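Methyltransferase type 12 (Clostridium thermocellum, PDB 3JWG) probably methylates the 2'-hydroxyl of the 3'-terminal nucleotide of small RNAs, using S-adenosyl-L-methionine, through the methyltransferase domain that makes up this chain. Local coordinates at residues T20-L25 and G41-L46. Residues are numbered along the deposited sequence; the frame is centred on the assembly and turned at random.
Sequences TVVAVL and GNLLSL
V22 reaches across to L43 and L46 with a single methyl, CG2, which takes part in two of the three closest side-chain pairs of a contact that is entirely apolar. V22 CG2 lies 3.9 Å from L43 CD1, the two side chains running past one another in opposite directions, and equally 3.9 Å from L46 CB, where the leucine comes in at a slant. With CG anti to the carbonyl carbon (chi1 -67°), L46 also brings CD1 to 4.2 Å from V22 CG2. L43 and L46, three residues apart on helix 42-48, thus both meet this one methyl. The end of L43 is shared: its CD1 also lies 4.2 Å from V21 CG1, deeper in the fold. The axes of the short helical segments 20-25 and 42-46 come within 10.4 Å, with a crossing angle of -52°.

Within 41-46, S45 makes two bonds to one carbonyl, that of the N-cap residue G41: its backbone N lies 3.0 Å and its OG 3.2 Å from G41 O, the hydroxyl sitting above the carbonyl plane. Outside the segment, S45 OG also bonds R72 NH1.

The side chain of L43, about 7 Å from the bound magnesium ion that G37 and I109 help to hold, touches D35 and T107. V21 rests on T107, I109 and I137, and in this Rossmann-like methyltransferase domain helices 13-27 and 42-48 pack beside each other over the parallel strands 32-36, 105-109 and 135-141 of the mixed sheet.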
ATOM      1  N   THR A  20       7.986   6.641   5.147  1.00 17.49           N
ATOM      2  CA  THR A  20       8.920   5.984   4.242  1.00 18.10           C
ATOM      3  C   THR A  20       8.259   5.807   2.875  1.00 16.73           C
ATOM      4  O   THR A  20       8.883   6.031   1.844  1.00 15.30           O
ATOM      5  CB  THR A  20       9.328   4.600   4.769  1.00 20.46           C
ATOM      6  OG1 THR A  20      10.020   4.747   6.018  1.00 23.06           O
ATOM      7  CG2 THR A  20      10.226   3.901   3.766  1.00 21.94           C
ATOM      8  N   VAL A  21       6.998   5.388   2.872  1.00 15.84           N
ATOM      9  CA  VAL A  21       6.274   5.218   1.616  1.00 15.29           C
ATOM     10  C   VAL A  21       6.227   6.546   0.859  1.00 13.95           C
ATOM     11  O   VAL A  21       6.488   6.596  -0.341  1.00 14.02           O
ATOM     12  CB  VAL A  21       4.828   4.736   1.855  1.00 16.88           C
ATOM     13  CG1 VAL A  21       4.099   4.625   0.529  1.00 14.31           C
ATOM     14  CG2 VAL A  21       4.838   3.382   2.567  1.00 17.81           C
ATOM     15  N   VAL A  22       5.893   7.624   1.566  1.00 13.18           N
ATOM     16  CA  VAL A  22       5.822   8.946   0.946  1.00 15.12           C
ATOM     17  C   VAL A  22       7.162   9.334   0.317  1.00 16.21           C
ATOM     18  O   VAL A  22       7.211   9.834  -0.811  1.00 16.90           O
ATOM     19  CB  VAL A  22       5.418  10.018   1.990  1.00 15.38           C
ATOM     20  CG1 VAL A  22       5.400  11.405   1.349  1.00 16.70           C
ATOM     21  CG2 VAL A  22       4.042   9.680   2.562  1.00 15.90           C
ATOM     22  N   ALA A  23       8.249   9.101   1.048  1.00 17.21           N
ATOM     23  CA  ALA A  23       9.587   9.431   0.559  1.00 16.66           C
ATOM     24  C   ALA A  23       9.924   8.652  -0.703  1.00 15.43           C
ATOM     25  O   ALA A  23      10.521   9.196  -1.633  1.00 15.25           O
ATOM     26  CB  ALA A  23      10.633   9.155   1.645  1.00 14.38           C
ATOM     27  N   VAL A  24       9.552   7.377  -0.748  1.00 14.66           N
ATOM     28  CA  VAL A  24       9.829   6.582  -1.940  1.00 15.17           C
ATOM     29  C   VAL A  24       9.085   7.183  -3.135  1.00 15.46           C
ATOM     30  O   VAL A  24       9.660   7.358  -4.216  1.00 16.03           O
ATOM     31  CB  VAL A  24       9.410   5.104  -1.749  1.00 15.46           C
ATOM     32  CG1 VAL A  24       9.551   4.346  -3.066  1.00 12.14           C
ATOM     33  CG2 VAL A  24      10.286   4.454  -0.686  1.00 16.07           C
ATOM     34  N   LEU A  25       7.809   7.502  -2.934  1.00 16.27           N
ATOM     35  CA  LEU A  25       6.990   8.100  -3.990  1.00 16.38           C
ATOM     36  C   LEU A  25       7.641   9.387  -4.503  1.00 17.92           C
ATOM     37  O   LEU A  25       7.780   9.598  -5.714  1.00 17.05           O
ATOM     38  CB  LEU A  25       5.594   8.404  -3.449  1.00 14.83           C
ATOM     39  CG  LEU A  25       4.779   7.156  -3.093  1.00 15.21           C
ATOM     40  CD1 LEU A  25       3.537   7.541  -2.319  1.00 15.19           C
ATOM     41  CD2 LEU A  25       4.422   6.420  -4.377  1.00 13.05           C
ATOM     42  N   GLY A  41      -7.366   6.245   5.711  1.00 26.45           N
ATOM     43  CA  GLY A  41      -6.663   7.298   4.997  1.00 24.34           C
ATOM     44  C   GLY A  41      -5.431   7.887   5.660  1.00 24.46           C
ATOM     45  O   GLY A  41      -5.088   9.043   5.411  1.00 24.04           O
ATOM     46  N   ASN A  42      -4.750   7.103   6.488  1.00 22.70           N
ATOM     47  CA  ASN A  42      -3.560   7.608   7.161  1.00 24.03           C
ATOM     48  C   ASN A  42      -2.480   8.036   6.180  1.00 21.83           C
ATOM     49  O   ASN A  42      -1.802   9.043   6.401  1.00 22.60           O
ATOM     50  CB  ASN A  42      -3.015   6.566   8.140  1.00 25.30           C
ATOM     51  CG  ASN A  42      -3.937   6.350   9.317  1.00 29.57           C
ATOM     52  OD1 ASN A  42      -4.501   7.304   9.852  1.00 32.00           O
ATOM     53  ND2 ASN A  42      -4.093   5.100   9.734  1.00 30.18           N
ATOM     54  N   LEU A  43      -2.325   7.284   5.094  1.00 20.44           N
ATOM     55  CA  LEU A  43      -1.335   7.626   4.076  1.00 19.57           C
ATOM     56  C   LEU A  43      -1.823   8.851   3.298  1.00 20.48           C
ATOM     57  O   LEU A  43      -1.041   9.747   2.958  1.00 19.46           O
ATOM     58  CB  LEU A  43      -1.128   6.459   3.110  1.00 18.42           C
ATOM     59  CG  LEU A  43      -0.122   6.749   1.990  1.00 20.12           C
ATOM     60  CD1 LEU A  43       1.259   6.972   2.596  1.00 19.49           C
ATOM     61  CD2 LEU A  43      -0.101   5.595   0.996  1.00 17.73           C
ATOM     62  N   LEU A  44      -3.123   8.882   3.020  1.00 20.97           N
ATOM     63  CA  LEU A  44      -3.727   9.997   2.300  1.00 23.05           C
ATOM     64  C   LEU A  44      -3.404  11.317   2.998  1.00 22.17           C
ATOM     65  O   LEU A  44      -3.046  12.297   2.345  1.00 23.17           O
ATOM     66  CB  LEU A  44      -5.247   9.807   2.223  1.00 24.31           C
ATOM     67  CG  LEU A  44      -5.848   8.945   1.106  1.00 26.95           C
ATOM     68  CD1 LEU A  44      -4.952   7.782   0.754  1.00 26.67           C
ATOM     69  CD2 LEU A  44      -7.213   8.462   1.551  1.00 26.71           C
ATOM     70  N   SER A  45      -3.529  11.337   4.322  1.00 24.29           N
ATOM     71  CA  SER A  45      -3.244  12.541   5.103  1.00 25.40           C
ATOM     72  C   SER A  45      -1.831  13.047   4.853  1.00 25.30           C
ATOM     73  O   SER A  45      -1.621  14.241   4.635  1.00 24.68           O
ATOM     74  CB  SER A  45      -3.403  12.275   6.604  1.00 25.71           C
ATOM     75  OG  SER A  45      -4.702  11.823   6.921  1.00 32.81           O
ATOM     76  N   LEU A  46      -0.860  12.136   4.900  1.00 25.83           N
ATOM     77  CA  LEU A  46       0.539  12.499   4.690  1.00 25.89           C
ATOM     78  C   LEU A  46       0.811  12.992   3.276  1.00 25.32           C
ATOM     79  O   LEU A  46       1.622  13.894   3.069  1.00 25.66           O
ATOM     80  CB  LEU A  46       1.461  11.308   4.987  1.00 25.06           C
ATOM     81  CG  LEU A  46       1.581  10.801   6.426  1.00 26.73           C
ATOM     82  CD1 LEU A  46       2.617   9.689   6.460  1.00 23.66           C
ATOM     83  CD2 LEU A  46       1.994  11.929   7.364  1.00 25.13           C
TER